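Local coordinates for protein polyketide biosynthesis 3-hydroxy-3-methylglutaryl-ACP synthase PksG (Bacillus subtilis, PDB 4YXT) that catalyses the aldol condensation of an acetyl group on an acyl carrier protein with a beta-ketothioester polyketide intermediate during bacillaene biosynthesis, at residues V11-T15 and E49-F54; R27-R33 and S162-P166; A45-E49 and K385-E389. The protein carries 1 engineered substitution. All blocks are in the same frame, centred on the assembly; numbering follows the deposited sequence.

Overall arrangement
From the N terminus, the chain runs up strand 5-12 of the central sheet, and V11-T15 is met by E49-F54, so contact 1 closes a 33-residue excursion between strand 5-12 and helix 51-64. Within it lies R27-R33, which pairs with S162-P166 in contact 2; A45-E49, which runs into contact 1 at E49, reaches K385-E389 in contact 3, the longest closure. Every pair of contacts crosses along the chain. Contacts 1 and 3 are neighbours, centres about 12 Å apart, sharing E49 and touching through T15 and L46. Contact 2 stands apart, centres about 26 and 28 Å away. Contact 3 ties the N-terminal family region, which holds contacts 1 and 2, to the C-terminal one.

Contact 1. Residues V11-T15 and E49-F54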
ATOM      1  N   VAL A  11     -10.970   4.229  17.959  1.00 24.53           N
ATOM      2  CA  VAL A  11     -10.073   3.137  18.272  1.00 25.96           C
ATOM      3  C   VAL A  11     -10.969   1.988  18.524  1.00 24.50           C
ATOM      4  O   VAL A  11     -11.967   2.218  19.147  1.00 23.93           O
ATOM      5  CB  VAL A  11      -9.298   3.421  19.602  1.00 24.57           C
ATOM      6  CG1 VAL A  11      -8.515   2.211  20.103  1.00 22.29           C
ATOM      7  CG2 VAL A  11      -8.366   4.589  19.419  1.00 24.85           C
ATOM      8  N   PHE A  12     -10.621   0.808  17.991  1.00 25.22           N
ATOM      9  CA  PHE A  12     -11.108  -0.502  18.443  1.00 24.97           C
ATOM     10  C   PHE A  12      -9.932  -1.330  18.955  1.00 27.94           C
ATOM     11  O   PHE A  12      -9.079  -1.798  18.159  1.00 25.16           O
ATOM     12  CB  PHE A  12     -11.741  -1.315  17.328  1.00 25.29           C
ATOM     13  CG  PHE A  12     -12.458  -2.549  17.823  1.00 24.51           C
ATOM     14  CD1 PHE A  12     -13.672  -2.431  18.479  1.00 24.52           C
ATOM     15  CD2 PHE A  12     -11.921  -3.817  17.651  1.00 24.38           C
ATOM     16  CE1 PHE A  12     -14.358  -3.549  18.957  1.00 24.49           C
ATOM     17  CE2 PHE A  12     -12.608  -4.936  18.119  1.00 25.05           C
ATOM     18  CZ  PHE A  12     -13.826  -4.795  18.779  1.00 22.33           C
ATOM     19  N   GLY A  13      -9.894  -1.506  20.278  1.00 27.48           N
ATOM     20  CA  GLY A  13      -8.870  -2.309  20.957  1.00 26.47           C
ATOM     21  C   GLY A  13      -9.350  -3.654  21.455  1.00 26.46           C
ATOM     22  O   GLY A  13      -8.971  -4.089  22.528  1.00 27.90           O
ATOM     23  N   GLY A  14     -10.163  -4.320  20.655  1.00 28.96           N
ATOM     24  CA  GLY A  14     -10.470  -5.723  20.859  1.00 28.91           C
ATOM     25  C   GLY A  14     -11.759  -5.872  21.640  1.00 28.67           C
ATOM     26  O   GLY A  14     -12.259  -4.923  22.244  1.00 28.04           O
ATOM     27  N   THR A  15     -12.278  -7.083  21.622  1.00 30.51           N
ATOM     28  CA  THR A  15     -13.444  -7.438  22.395  1.00 32.24           C
ATOM     29  C   THR A  15     -12.967  -8.222  23.636  1.00 34.15           C
ATOM     30  O   THR A  15     -13.751  -8.515  24.529  1.00 41.10           O
ATOM     31  CB  THR A  15     -14.371  -8.310  21.542  1.00 34.20           C
ATOM     32  OG1 THR A  15     -13.630  -9.417  21.081  1.00 35.89           O
ATOM     33  CG2 THR A  15     -14.816  -7.619  20.322  1.00 32.63           C
ATOM     34  N   GLU A  49     -12.412 -12.840  14.811  1.00 30.09           N
ATOM     35  CA  GLU A  49     -12.073 -11.477  14.473  1.00 30.51           C
ATOM     36  C   GLU A  49     -10.947 -11.604  13.487  1.00 29.14           C
ATOM     37  O   GLU A  49     -10.259 -12.628  13.440  1.00 27.23           O
ATOM     38  CB  GLU A  49     -11.656 -10.718  15.679  1.00 30.11           C
ATOM     39  CG  GLU A  49     -12.754 -10.580  16.703  1.00 32.61           C
ATOM     40  CD  GLU A  49     -12.233  -9.923  17.939  1.00 34.79           C
ATOM     41  OE1 GLU A  49     -11.405 -10.545  18.653  1.00 36.57           O
ATOM     42  OE2 GLU A  49     -12.607  -8.759  18.144  1.00 37.50           O
ATOM     43  N   ASP A  50     -10.830 -10.582  12.660  1.00 26.21           N
ATOM     44  CA  ASP A  50      -9.747 -10.463  11.729  1.00 25.11           C
ATOM     45  C   ASP A  50      -9.494  -8.972  11.513  1.00 23.92           C
ATOM     46  O   ASP A  50     -10.097  -8.150  12.174  1.00 22.95           O
ATOM     47  CB  ASP A  50     -10.057 -11.246  10.459  1.00 26.96           C
ATOM     48  CG  ASP A  50     -11.048 -10.568   9.568  1.00 27.03           C
ATOM     49  OD1 ASP A  50     -11.516  -9.451   9.872  1.00 25.74           O
ATOM     50  OD2 ASP A  50     -11.283 -11.160   8.502  1.00 27.80           O
ATOM     51  N   PRO A  51      -8.543  -8.616  10.649  1.00 23.70           N
ATOM     52  CA  PRO A  51      -8.385  -7.147  10.436  1.00 23.11           C
ATOM     53  C   PRO A  51      -9.547  -6.382   9.833  1.00 20.24           C
ATOM     54  O   PRO A  51      -9.596  -5.144   9.961  1.00 25.28           O
ATOM     55  CB  PRO A  51      -7.185  -7.075   9.507  1.00 22.85           C
ATOM     56  CG  PRO A  51      -6.425  -8.326   9.834  1.00 22.96           C
ATOM     57  CD  PRO A  51      -7.424  -9.387  10.104  1.00 20.99           C
ATOM     58  N   VAL A  52     -10.398  -7.047   9.078  1.00 20.71           N
ATOM     59  CA  VAL A  52     -11.646  -6.421   8.599  1.00 20.82           C
ATOM     60  C   VAL A  52     -12.589  -6.103   9.775  1.00 20.72           C
ATOM     61  O   VAL A  52     -13.045  -4.972   9.952  1.00 23.22           O
ATOM     62  CB  VAL A  52     -12.382  -7.343   7.612  1.00 19.06           C
ATOM     63  CG1 VAL A  52     -13.667  -6.671   7.160  1.00 17.21           C
ATOM     64  CG2 VAL A  52     -11.443  -7.679   6.432  1.00 18.98           C
ATOM     65  N   THR A  53     -12.813  -7.091  10.625  1.00 18.93           N
ATOM     66  CA  THR A  53     -13.684  -6.882  11.757  1.00 20.75           C
ATOM     67  C   THR A  53     -13.129  -5.773  12.602  1.00 21.62           C
ATOM     68  O   THR A  53     -13.884  -4.894  13.026  1.00 21.10           O
ATOM     69  CB  THR A  53     -13.900  -8.160  12.604  1.00 21.41           C
ATOM     70  OG1 THR A  53     -12.687  -8.534  13.268  1.00 22.55           O
ATOM     71  CG2 THR A  53     -14.385  -9.326  11.708  1.00 21.63           C
ATOM     72  N   PHE A  54     -11.807  -5.806  12.815  1.00 21.52           N
ATOM     73  CA  PHE A  54     -11.160  -4.833  13.696  1.00 22.82           C
ATOM     74  C   PHE A  54     -11.292  -3.463  13.080  1.00 21.80           C
ATOM     75  O   PHE A  54     -11.611  -2.547  13.809  1.00 21.28           O
ATOM     76  CB  PHE A  54      -9.674  -5.134  13.957  1.00 24.09           C
ATOM     77  CG  PHE A  54      -9.410  -5.857  15.233  1.00 26.98           C
ATOM     78  CD1 PHE A  54      -9.785  -7.160  15.385  1.00 28.69           C
ATOM     79  CD2 PHE A  54      -8.766  -5.216  16.292  1.00 31.78           C
ATOM     80  CE1 PHE A  54      -9.544  -7.841  16.586  1.00 34.22           C
ATOM     81  CE2 PHE A  54      -8.514  -5.869  17.492  1.00 31.67           C
ATOM     82  CZ  PHE A  54      -8.909  -7.188  17.643  1.00 35.31           C
TER
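Strand 5-12 ends at F12, and V11-T15 passes the first turn of helix 51-64 with the CA atoms of F12 and F54 6.4 Å apart. This packs a helix against the central sheet of the thiolase-like fold. The helix opens with a capping box: T53 N donates to D50 OD1 at 2.8 Å and D50 N to T53 OG1, also 2.8 Å, while D50 OD2 forms a salt bridge with R414. The buried centre is a T-shaped aromatic pair, the edge of F12 meeting the face of F54 with centroids 5.2 Å apart and planes at 85°. The H355 ring meets F12 nearly parallel, and F54 touches A170 and A172 of strand 170-178. Past the strand, G14 turns with phi/psi of 96/166, where a CB would jam against the preceding carbonyl; its CA sits 3.9 Å from F54 CZ. E49 reaches back toward T15, although its stronger partner is the backbone amide of L46. The T15 link is a weak hydrogen bond, T15 OG1 to E49 OE2, 3.2 Å.

Contact 2. Residues R27-R33 and S162-P166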
ATOM      1  N   ARG A  27       4.557 -16.568  33.608  1.00 45.28           N
ATOM      2  CA  ARG A  27       5.674 -16.830  32.716  1.00 45.72           C
ATOM      3  C   ARG A  27       7.009 -16.626  33.418  1.00 50.61           C
ATOM      4  O   ARG A  27       8.056 -16.898  32.833  1.00 47.88           O
ATOM      5  CB  ARG A  27       5.590 -15.928  31.481  1.00 44.33           C
ATOM      6  CG  ARG A  27       4.396 -16.244  30.578  1.00 42.86           C
ATOM      7  CD  ARG A  27       4.676 -17.309  29.516  1.00 40.51           C
ATOM      8  NE  ARG A  27       3.660 -17.303  28.449  1.00 39.09           N
ATOM      9  CZ  ARG A  27       2.854 -18.322  28.125  1.00 44.70           C
ATOM     10  NH1 ARG A  27       2.939 -19.498  28.751  1.00 48.24           N
ATOM     11  NH2 ARG A  27       1.964 -18.189  27.141  1.00 41.05           N
ATOM     12  N   HIS A  28       6.959 -16.146  34.664  1.00 52.34           N
ATOM     13  CA  HIS A  28       8.137 -16.019  35.526  1.00 54.71           C
ATOM     14  C   HIS A  28       9.111 -14.939  35.080  1.00 53.33           C
ATOM     15  O   HIS A  28      10.319 -15.118  35.213  1.00 55.23           O
ATOM     16  CB  HIS A  28       8.912 -17.341  35.635  1.00 55.49           C
ATOM     17  CG  HIS A  28       8.069 -18.509  36.039  1.00 59.56           C
ATOM     18  ND1 HIS A  28       7.574 -18.660  37.320  1.00 60.72           N
ATOM     19  CD2 HIS A  28       7.648 -19.589  35.340  1.00 56.12           C
ATOM     20  CE1 HIS A  28       6.875 -19.778  37.387  1.00 60.29           C
ATOM     21  NE2 HIS A  28       6.907 -20.361  36.201  1.00 58.52           N
ATOM     22  N   LEU A  29       8.605 -13.813  34.596  1.00 47.56           N
ATOM     23  CA  LEU A  29       9.470 -12.789  34.050  1.00 44.56           C
ATOM     24  C   LEU A  29      10.263 -12.136  35.167  1.00 47.28           C
ATOM     25  O   LEU A  29       9.801 -12.072  36.300  1.00 51.14           O
ATOM     26  CB  LEU A  29       8.649 -11.742  33.306  1.00 43.19           C
ATOM     27  CG  LEU A  29       7.846 -12.236  32.099  1.00 43.39           C
ATOM     28  CD1 LEU A  29       7.281 -11.066  31.308  1.00 40.45           C
ATOM     29  CD2 LEU A  29       8.691 -13.131  31.191  1.00 43.69           C
ATOM     30  N   ASP A  30      11.456 -11.653  34.843  1.00 44.41           N
ATOM     31  CA  ASP A  30      12.212 -10.838  35.769  1.00 45.12           C
ATOM     32  C   ASP A  30      11.357  -9.632  36.051  1.00 45.91           C
ATOM     33  O   ASP A  30      10.959  -8.934  35.134  1.00 42.16           O
ATOM     34  CB  ASP A  30      13.545 -10.355  35.165  1.00 44.14           C
ATOM     35  CG  ASP A  30      14.252  -9.345  36.059  1.00 45.67           C
ATOM     36  OD1 ASP A  30      14.507  -8.182  35.653  1.00 49.13           O
ATOM     37  OD2 ASP A  30      14.542  -9.706  37.212  1.00 51.80           O
ATOM     38  N   THR A  31      11.125  -9.357  37.320  1.00 47.38           N
ATOM     39  CA  THR A  31      10.219  -8.304  37.719  1.00 46.48           C
ATOM     40  C   THR A  31      10.606  -6.969  37.139  1.00 49.82           C
ATOM     41  O   THR A  31       9.777  -6.296  36.525  1.00 55.56           O
ATOM     42  CB  THR A  31      10.150  -8.238  39.246  1.00 45.68           C
ATOM     43  OG1 THR A  31       9.454  -9.404  39.712  1.00 42.94           O
ATOM     44  CG2 THR A  31       9.434  -7.001  39.711  1.00 44.18           C
ATOM     45  N   ALA A  32      11.865  -6.591  37.313  1.00 49.18           N
ATOM     46  CA  ALA A  32      12.331  -5.295  36.849  1.00 49.20           C
ATOM     47  C   ALA A  32      12.197  -5.152  35.323  1.00 49.32           C
ATOM     48  O   ALA A  32      11.888  -4.080  34.830  1.00 47.08           O
ATOM     49  CB  ALA A  32      13.775  -5.061  37.276  1.00 48.19           C
ATOM     50  N   ARG A  33      12.448  -6.227  34.581  1.00 46.15           N
ATOM     51  CA  ARG A  33      12.355  -6.143  33.137  1.00 46.45           C
ATOM     52  C   ARG A  33      10.923  -5.924  32.724  1.00 44.13           C
ATOM     53  O   ARG A  33      10.652  -5.029  31.941  1.00 48.59           O
ATOM     54  CB  ARG A  33      12.840  -7.400  32.455  1.00 46.81           C
ATOM     55  CG  ARG A  33      12.812  -7.249  30.955  1.00 49.65           C
ATOM     56  CD  ARG A  33      14.192  -7.166  30.363  1.00 50.66           C
ATOM     57  NE  ARG A  33      14.722  -8.512  30.194  1.00 53.67           N
ATOM     58  CZ  ARG A  33      14.827  -9.175  29.046  1.00 51.77           C
ATOM     59  NH1 ARG A  33      14.448  -8.643  27.900  1.00 47.02           N
ATOM     60  NH2 ARG A  33      15.336 -10.404  29.058  1.00 51.71           N
ATOM     61  N   SER A 162      10.174 -13.746  25.126  1.00 48.53           N
ATOM     62  CA  SER A 162       9.413 -13.820  26.387  1.00 42.77           C
ATOM     63  C   SER A 162       8.985 -12.447  26.819  1.00 40.22           C
ATOM     64  O   SER A 162       7.894 -12.263  27.388  1.00 37.93           O
ATOM     65  CB  SER A 162      10.257 -14.425  27.502  1.00 44.15           C
ATOM     66  OG  SER A 162      10.448 -15.818  27.305  1.00 47.99           O
ATOM     67  N   TYR A 163       9.850 -11.478  26.574  1.00 35.58           N
ATOM     68  CA  TYR A 163       9.528 -10.143  26.964  1.00 39.25           C
ATOM     69  C   TYR A 163       8.660  -9.392  25.953  1.00 35.32           C
ATOM     70  O   TYR A 163       8.154  -8.332  26.251  1.00 41.90           O
ATOM     71  CB  TYR A 163      10.789  -9.420  27.420  1.00 43.51           C
ATOM     72  CG  TYR A 163      11.255 -10.039  28.736  1.00 47.73           C
ATOM     73  CD1 TYR A 163      10.742  -9.604  29.961  1.00 48.06           C
ATOM     74  CD2 TYR A 163      12.145 -11.122  28.754  1.00 50.17           C
ATOM     75  CE1 TYR A 163      11.151 -10.187  31.155  1.00 47.49           C
ATOM     76  CE2 TYR A 163      12.555 -11.703  29.953  1.00 46.38           C
ATOM     77  CZ  TYR A 163      12.050 -11.240  31.139  1.00 43.91           C
ATOM     78  OH  TYR A 163      12.438 -11.825  32.319  1.00 46.37           O
ATOM     79  N   ALA A 164       8.430  -9.979  24.792  1.00 36.34           N
ATOM     80  CA  ALA A 164       7.632  -9.356  23.744  1.00 37.27           C
ATOM     81  C   ALA A 164       6.166  -9.670  23.982  1.00 35.06           C
ATOM     82  O   ALA A 164       5.321  -8.818  23.825  1.00 32.72           O
ATOM     83  CB  ALA A 164       8.056  -9.889  22.378  1.00 39.86           C
ATOM     84  N   GLU A 165       5.893 -10.900  24.406  1.00 34.07           N
ATOM     85  CA  GLU A 165       4.533 -11.393  24.538  1.00 35.04           C
ATOM     86  C   GLU A 165       3.567 -10.501  25.329  1.00 33.14           C
ATOM     87  O   GLU A 165       2.404 -10.407  24.987  1.00 35.77           O
ATOM     88  CB  GLU A 165       4.580 -12.751  25.186  1.00 34.21           C
ATOM     89  CG  GLU A 165       3.268 -13.464  25.200  1.00 34.48           C
ATOM     90  CD  GLU A 165       3.269 -14.660  26.162  1.00 37.86           C
ATOM     91  OE1 GLU A 165       4.248 -14.831  26.930  1.00 35.61           O
ATOM     92  OE2 GLU A 165       2.273 -15.408  26.143  1.00 36.08           O
ATOM     93  N   PRO A 166       4.036  -9.859  26.401  1.00 33.11           N
ATOM     94  CA  PRO A 166       3.134  -8.962  27.096  1.00 35.62           C
ATOM     95  C   PRO A 166       2.726  -7.692  26.333  1.00 35.17           C
ATOM     96  O   PRO A 166       1.790  -7.017  26.753  1.00 34.86           O
ATOM     97  CB  PRO A 166       3.934  -8.574  28.362  1.00 36.50           C
ATOM     98  CG  PRO A 166       5.035  -9.550  28.453  1.00 36.78           C
ATOM     99  CD  PRO A 166       5.354  -9.892  27.047  1.00 34.85           C
TER
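R27 and E165 form a salt bridge through two good hydrogen bonds, R27 NE to E165 OE1 and R27 NH2 to E165 OE2, each 3.0 Å. Both charges have further partners: R27 also bridges to E368, and E165 OE2 accepts from Y367 OH. The second strong link is D30 N donating to Y163 OH at 2.7 Å. Between R27 and D30 the chain passes from helix 20-27 to helix 31-37: a Schellman motif ends the first, H28 taking positive phi, and D30 N-caps the second by accepting from R33 N at OD1 (3.0 Å). The end of short helix 161-164, with E165 and P166 just after it, packs on this corner, and the Y163 ring slots between L29 and R33. On one face, L29 CD2 makes a CH-pi contact 4.1 Å from the centroid; on the opposite one the R33 guanidinium lies flat, its CZ 3.6 Å from the centroid, a cation-pi stack with planes at 21°. Farther out, L29 CD1 touches P166 CG at 3.9 Å, and both pack on F34.

Contact 3. Residues A45-E49 and K385-E389; sequences ALPYE and KLDFE
Y48, L386 and F388 carry this contact between two irregular segments. A45-E49 lies between strand 41-43 and helix 51-64 and holds a type I beta turn from L46 to E49, closed by E49 N donating to L46 O at 2.8 Å; P47 and Y48 are its corner residues, with phi/psi of -51/-28 and -102/22. The E49 side chain folds back on the turn, OE1 accepting from L46 N at 2.8 Å. K385-E389 leaves strand 384-385 extended through L386 (-97/156) and D387 (-121/113), then bends at F388 (-72/10). The closest CA pair is Y48 and L386, 6.4 Å apart.

Y48 points toward the other segment with chi1 41° (p) and chi2 -101°. F388, chi1 -62° (m) and chi2 -34°, turns its ring edge onto the Y48 face in a T-shaped stack: centroids 5.2 Å apart, planes at 84°, F388 CE1 3.5 Å from Y48 CB. L386, chi1 -77° (m) and chi2 123°, lays CD2 over the turn, 3.2 Å from P47 O, 3.9 Å from P47 CB and 4.1 Å from Y48 CB. Strand 403-410 backs both sides: backbone hydrogen bonds join Y48 to L406 and L386 to E407, and F405 meets the Y48 ring. M395 of helix 392-397 touches both Y48 and F388.

The contact thus seats a tight turn of the N-terminal region on a C-terminal loop through aromatic and aliphatic packing. The two segments share no hydrogen bond of their own; each is bonded to strand 403-410, and what joins them directly is apolar, with Y48 OH buried and without a polar partner in the model.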
ATOM      1  N   ALA A  45      -6.997 -10.715  19.844  1.00 31.22           N
ATOM      2  CA  ALA A  45      -7.925 -11.059  18.777  1.00 31.53           C
ATOM      3  C   ALA A  45      -8.398 -12.521  18.926  1.00 35.80           C
ATOM      4  O   ALA A  45      -7.591 -13.438  19.117  1.00 35.19           O
ATOM      5  CB  ALA A  45      -7.273 -10.873  17.410  1.00 30.22           C
ATOM      6  N   LEU A  46      -9.708 -12.711  18.807  1.00 35.06           N
ATOM      7  CA  LEU A  46     -10.321 -14.021  18.828  1.00 35.80           C
ATOM      8  C   LEU A  46     -10.444 -14.601  17.413  1.00 36.37           C
ATOM      9  O   LEU A  46     -10.379 -13.864  16.408  1.00 31.54           O
ATOM     10  CB  LEU A  46     -11.699 -13.907  19.459  1.00 38.39           C
ATOM     11  CG  LEU A  46     -11.675 -13.243  20.837  1.00 40.57           C
ATOM     12  CD1 LEU A  46     -12.872 -12.329  21.105  1.00 40.97           C
ATOM     13  CD2 LEU A  46     -11.586 -14.343  21.861  1.00 44.28           C
ATOM     14  N   PRO A  47     -10.632 -15.929  17.326  1.00 36.87           N
ATOM     15  CA  PRO A  47     -10.741 -16.638  16.058  1.00 36.49           C
ATOM     16  C   PRO A  47     -11.757 -16.053  15.082  1.00 33.65           C
ATOM     17  O   PRO A  47     -11.596 -16.200  13.867  1.00 36.29           O
ATOM     18  CB  PRO A  47     -11.183 -18.037  16.508  1.00 38.46           C
ATOM     19  CG  PRO A  47     -10.466 -18.211  17.793  1.00 38.41           C
ATOM     20  CD  PRO A  47     -10.578 -16.875  18.457  1.00 37.36           C
ATOM     21  N   TYR A  48     -12.798 -15.402  15.589  1.00 30.11           N
ATOM     22  CA  TYR A  48     -13.808 -14.833  14.716  1.00 29.91           C
ATOM     23  C   TYR A  48     -13.620 -13.313  14.559  1.00 27.73           C
ATOM     24  O   TYR A  48     -14.547 -12.581  14.268  1.00 23.53           O
ATOM     25  CB  TYR A  48     -15.218 -15.195  15.197  1.00 31.72           C
ATOM     26  CG  TYR A  48     -15.409 -15.123  16.671  1.00 33.76           C
ATOM     27  CD1 TYR A  48     -15.390 -16.276  17.470  1.00 35.99           C
ATOM     28  CD2 TYR A  48     -15.582 -13.896  17.292  1.00 37.43           C
ATOM     29  CE1 TYR A  48     -15.573 -16.179  18.849  1.00 35.79           C
ATOM     30  CE2 TYR A  48     -15.761 -13.795  18.647  1.00 36.49           C
ATOM     31  CZ  TYR A  48     -15.762 -14.926  19.421  1.00 34.74           C
ATOM     32  OH  TYR A  48     -15.953 -14.752  20.770  1.00 34.84           O
ATOM     33  N   GLU A  49     -12.412 -12.840  14.811  1.00 30.09           N
ATOM     34  CA  GLU A  49     -12.073 -11.477  14.473  1.00 30.51           C
ATOM     35  C   GLU A  49     -10.947 -11.604  13.487  1.00 29.14           C
ATOM     36  O   GLU A  49     -10.259 -12.628  13.440  1.00 27.23           O
ATOM     37  CB  GLU A  49     -11.656 -10.718  15.679  1.00 30.11           C
ATOM     38  CG  GLU A  49     -12.754 -10.580  16.703  1.00 32.61           C
ATOM     39  CD  GLU A  49     -12.233  -9.923  17.939  1.00 34.79           C
ATOM     40  OE1 GLU A  49     -11.405 -10.545  18.653  1.00 36.57           O
ATOM     41  OE2 GLU A  49     -12.607  -8.759  18.144  1.00 37.50           O
ATOM     42  N   LYS A 385     -16.043 -22.927   9.040  1.00 36.63           N
ATOM     43  CA  LYS A 385     -17.150 -22.232   9.705  1.00 38.84           C
ATOM     44  C   LYS A 385     -16.731 -21.966  11.146  1.00 38.92           C
ATOM     45  O   LYS A 385     -16.156 -22.823  11.790  1.00 48.10           O
ATOM     46  CB  LYS A 385     -18.474 -23.002   9.593  1.00 39.35           C
ATOM     47  N   LEU A 386     -16.986 -20.760  11.630  1.00 43.06           N
ATOM     48  CA  LEU A 386     -16.619 -20.370  12.993  1.00 44.25           C
ATOM     49  C   LEU A 386     -17.766 -20.497  14.007  1.00 44.28           C
ATOM     50  O   LEU A 386     -18.941 -20.450  13.634  1.00 43.56           O
ATOM     51  CB  LEU A 386     -16.073 -18.932  12.985  1.00 43.67           C
ATOM     52  CG  LEU A 386     -14.638 -18.932  12.443  1.00 42.58           C
ATOM     53  CD1 LEU A 386     -14.515 -18.013  11.253  1.00 44.45           C
ATOM     54  CD2 LEU A 386     -13.621 -18.609  13.522  1.00 42.90           C
ATOM     55  N   ASP A 387     -17.396 -20.650  15.281  1.00 45.49           N
ATOM     56  CA  ASP A 387     -18.359 -20.768  16.386  1.00 47.12           C
ATOM     57  C   ASP A 387     -18.176 -19.682  17.419  1.00 45.36           C
ATOM     58  O   ASP A 387     -17.192 -19.626  18.149  1.00 39.97           O
ATOM     59  CB  ASP A 387     -18.272 -22.127  17.082  1.00 51.17           C
ATOM     60  CG  ASP A 387     -19.050 -22.146  18.398  1.00 52.38           C
ATOM     61  OD1 ASP A 387     -20.309 -22.026  18.403  1.00 46.46           O
ATOM     62  OD2 ASP A 387     -18.373 -22.211  19.441  1.00 57.57           O
ATOM     63  N   PHE A 388     -19.183 -18.830  17.492  1.00 50.14           N
ATOM     64  CA  PHE A 388     -19.174 -17.724  18.390  1.00 51.50           C
ATOM     65  C   PHE A 388     -19.345 -18.164  19.836  1.00 53.97           C
ATOM     66  O   PHE A 388     -19.538 -17.334  20.696  1.00 59.67           O
ATOM     67  CB  PHE A 388     -20.283 -16.753  17.986  1.00 57.63           C
ATOM     68  CG  PHE A 388     -20.116 -16.172  16.602  1.00 60.07           C
ATOM     69  CD1 PHE A 388     -18.852 -15.911  16.080  1.00 59.41           C
ATOM     70  CD2 PHE A 388     -21.229 -15.865  15.834  1.00 61.32           C
ATOM     71  CE1 PHE A 388     -18.709 -15.370  14.822  1.00 59.60           C
ATOM     72  CE2 PHE A 388     -21.090 -15.321  14.571  1.00 63.94           C
ATOM     73  CZ  PHE A 388     -19.827 -15.068  14.068  1.00 62.48           C
ATOM     74  N   GLU A 389     -19.270 -19.466  20.103  1.00 65.36           N
ATOM     75  CA  GLU A 389     -19.387 -20.019  21.464  1.00 70.30           C
ATOM     76  C   GLU A 389     -18.083 -20.695  21.929  1.00 68.72           C
ATOM     77  O   GLU A 389     -18.034 -21.254  23.017  1.00 70.19           O
ATOM     78  CB  GLU A 389     -20.554 -21.031  21.536  1.00 71.24           C
ATOM     79  CG  GLU A 389     -21.905 -20.525  21.026  1.00 68.68           C
ATOM     80  CD  GLU A 389     -22.631 -19.610  21.999  1.00 69.63           C
ATOM     81  OE1 GLU A 389     -23.818 -19.316  21.753  1.00 72.09           O
ATOM     82  OE2 GLU A 389     -22.036 -19.183  23.013  1.00 75.18           O
TER